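Hydrolase, isochorismatase family (Pseudomonas putida KT2440, PDB 4H17) probably acts as a hydrolase of the isochorismatase family, although its physiological substrate is not established. Local coordinates at residues E102-P106 with H134-S138. Residues are numbered along the deposited sequence; the frame is centred on the assembly and turned at random.
Sequences EKRMP and HSSVS. With SO4 (sulfate ion), chain C; SO4 (sulfate ion), chain E.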
loop_
_atom_site.group_PDB
_atom_site.type_symbol
_atom_site.label_atom_id
_atom_site.label_comp_id
_atom_site.label_asym_id
_atom_site.label_seq_id
_atom_site.Cartn_x
_atom_site.Cartn_y
_atom_site.Cartn_z
ATOM N N GLU A 102 11.696 -13.261 -10.565
ATOM C CA GLU A 102 11.275 -13.899 -9.319
ATOM C C GLU A 102 11.574 -12.988 -8.168
ATOM O O GLU A 102 12.675 -12.408 -8.079
ATOM C CB GLU A 102 12.045 -15.190 -9.039
ATOM C CG GLU A 102 12.319 -16.084 -10.207
ATOM C CD GLU A 102 12.712 -17.483 -9.745
ATOM O OE1 GLU A 102 11.827 -18.254 -9.328
ATOM O OE2 GLU A 102 13.920 -17.784 -9.771
ATOM N N LYS A 103 10.594 -12.836 -7.293
ATOM C CA LYS A 103 10.706 -11.888 -6.185
ATOM C C LYS A 103 10.383 -12.514 -4.812
ATOM O O LYS A 103 9.554 -13.466 -4.710
ATOM C CB LYS A 103 9.775 -10.708 -6.453
ATOM C CG LYS A 103 8.308 -11.067 -6.304
ATOM C CD LYS A 103 7.405 -9.853 -6.447
ATOM C CE LYS A 103 5.984 -10.199 -6.077
ATOM N NZ LYS A 103 5.743 -10.515 -4.659
ATOM N N ARG A 104 10.970 -11.945 -3.757
ATOM C CA ARG A 104 10.682 -12.377 -2.379
ATOM C C ARG A 104 9.620 -11.537 -1.663
ATOM O O ARG A 104 8.847 -12.069 -0.850
ATOM C CB ARG A 104 11.944 -12.415 -1.511
ATOM C CG ARG A 104 11.644 -13.009 -0.129
ATOM C CD ARG A 104 11.039 -14.421 -0.170
ATOM N NE ARG A 104 12.066 -15.314 -0.645
ATOM C CZ ARG A 104 11.931 -16.597 -0.981
ATOM N NH1 ARG A 104 10.762 -17.213 -0.962
ATOM N NH2 ARG A 104 13.008 -17.255 -1.376
HETATM N N MSE A 105 9.572 -10.242 -1.980
HETATM C CA MSE A 105 8.730 -9.332 -1.236
HETATM C C MSE A 105 7.522 -8.955 -2.019
HETATM O O MSE A 105 7.536 -9.014 -3.270
HETATM C CB MSE A 105 9.478 -8.027 -0.903
HETATM C CG MSE A 105 10.841 -8.244 -0.310
HETATM SE SE MSE A 105 10.822 -9.340 1.287
HETATM C CE MSE A 105 9.648 -8.233 2.303
ATOM N N PRO A 106 6.466 -8.447 -1.350
ATOM C CA PRO A 106 5.335 -7.848 -2.100
ATOM C C PRO A 106 5.777 -6.745 -3.070
ATOM O O PRO A 106 5.271 -6.672 -4.165
ATOM C CB PRO A 106 4.407 -7.320 -0.995
ATOM C CG PRO A 106 4.673 -8.227 0.168
ATOM C CD PRO A 106 6.159 -8.535 0.098
ATOM N N HIS A 134 -4.385 -6.225 -3.212
ATOM C CA HIS A 134 -4.115 -5.458 -1.969
ATOM C C HIS A 134 -2.673 -5.612 -1.468
ATOM O O HIS A 134 -2.254 -4.904 -0.556
ATOM C CB HIS A 134 -5.081 -5.819 -0.840
ATOM C CG HIS A 134 -4.915 -7.209 -0.344
ATOM N ND1 HIS A 134 -5.340 -8.302 -1.058
ATOM C CD2 HIS A 134 -4.305 -7.699 0.759
ATOM C CE1 HIS A 134 -5.003 -9.406 -0.425
ATOM N NE2 HIS A 134 -4.414 -9.068 0.703
ATOM N N SER A 135 -1.947 -6.596 -2.000
ATOM C CA SER A 135 -0.657 -7.001 -1.435
ATOM C C SER A 135 0.487 -6.728 -2.426
ATOM O O SER A 135 0.963 -5.611 -2.488
ATOM C CB SER A 135 -0.716 -8.447 -0.916
ATOM O OG SER A 135 0.537 -8.860 -0.427
ATOM N N SER A 136 0.842 -7.675 -3.309
ATOM C CA SER A 136 1.957 -7.405 -4.248
ATOM C C SER A 136 1.663 -6.285 -5.276
ATOM O O SER A 136 2.549 -5.516 -5.623
ATOM C CB SER A 136 2.447 -8.657 -5.020
ATOM O OG SER A 136 3.200 -9.523 -4.186
ATOM N N VAL A 137 0.415 -6.162 -5.707
ATOM C CA VAL A 137 0.074 -5.180 -6.739
ATOM C C VAL A 137 0.137 -3.771 -6.122
ATOM O O VAL A 137 0.904 -2.928 -6.578
ATOM C CB VAL A 137 -1.305 -5.459 -7.354
ATOM C CG1 VAL A 137 -1.685 -4.370 -8.315
ATOM C CG2 VAL A 137 -1.329 -6.791 -8.107
ATOM N N SER A 138 -0.641 -3.589 -5.048
ATOM C CA SER A 138 -0.653 -2.320 -4.319
ATOM C C SER A 138 0.754 -1.896 -3.927
ATOM O O SER A 138 1.165 -0.721 -4.163
ATOM C CB SER A 138 -1.544 -2.424 -3.075
ATOM O OG SER A 138 -1.544 -1.162 -2.425
HETATM S S SO4 C . 0.643 -11.552 -2.876
HETATM O O1 SO4 C . 1.936 -11.662 -3.585
HETATM O O2 SO4 C . -0.100 -10.400 -3.321
HETATM O O3 SO4 C . 0.948 -11.356 -1.438
HETATM O O4 SO4 C . -0.145 -12.795 -2.941
HETATM S S SO4 E . 7.171 -16.221 -1.332
HETATM O O1 SO4 E . 6.542 -15.050 -0.616
HETATM O O2 SO4 E . 7.720 -17.104 -0.253
HETATM O O3 SO4 E . 8.073 -15.834 -2.363
HETATM O O4 SO4 E . 6.007 -16.975 -1.864
#
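The putative active-site pocket of this Rossmann-like isochorismatase fold is lined where K103, at the C-terminal end of strand 99-103, meets S136 in the first turns of helix 133-146. In relatives an aspartate, a lysine and a cysteine form a catalytic triad; D30, K103 and S136 appear to occupy the corresponding places, with serine in the cysteine position. A long aliphatic chain suits K103, since it carries the amine across from the edge strand. Its chain is extended until the last torsion, where a bend (chi4 68°) swings NZ onto S136 OG at 2.8 Å. A second bond holds the amine: K103 NZ reaches M105 O at 2.7 Å, approaching from well above the carbonyl plane. D30 adds a weak, long ion pair. P106, whose ring restricts the chain as it passes the helix, offers a compact apolar surface, its CB 4.1 Å from S136 CA, while S136 CA makes a CH···O contact with P106 O. The short serine side chains keep both OG atoms close to the helix backbone, where they and the S136 N-H meet one anion. This chain C sulfate, probably from the crystallisation liquor, also bonds to Y35, H71 and the M132 amide. Its O3 accepts from S135 OG at 2.7 Å and its O1 from S136 OG at 2.6 Å. Its O2 receives the S136 backbone N-H in a nearly straight bond, 2.9 Å from N to O2 with 165° at the hydrogen.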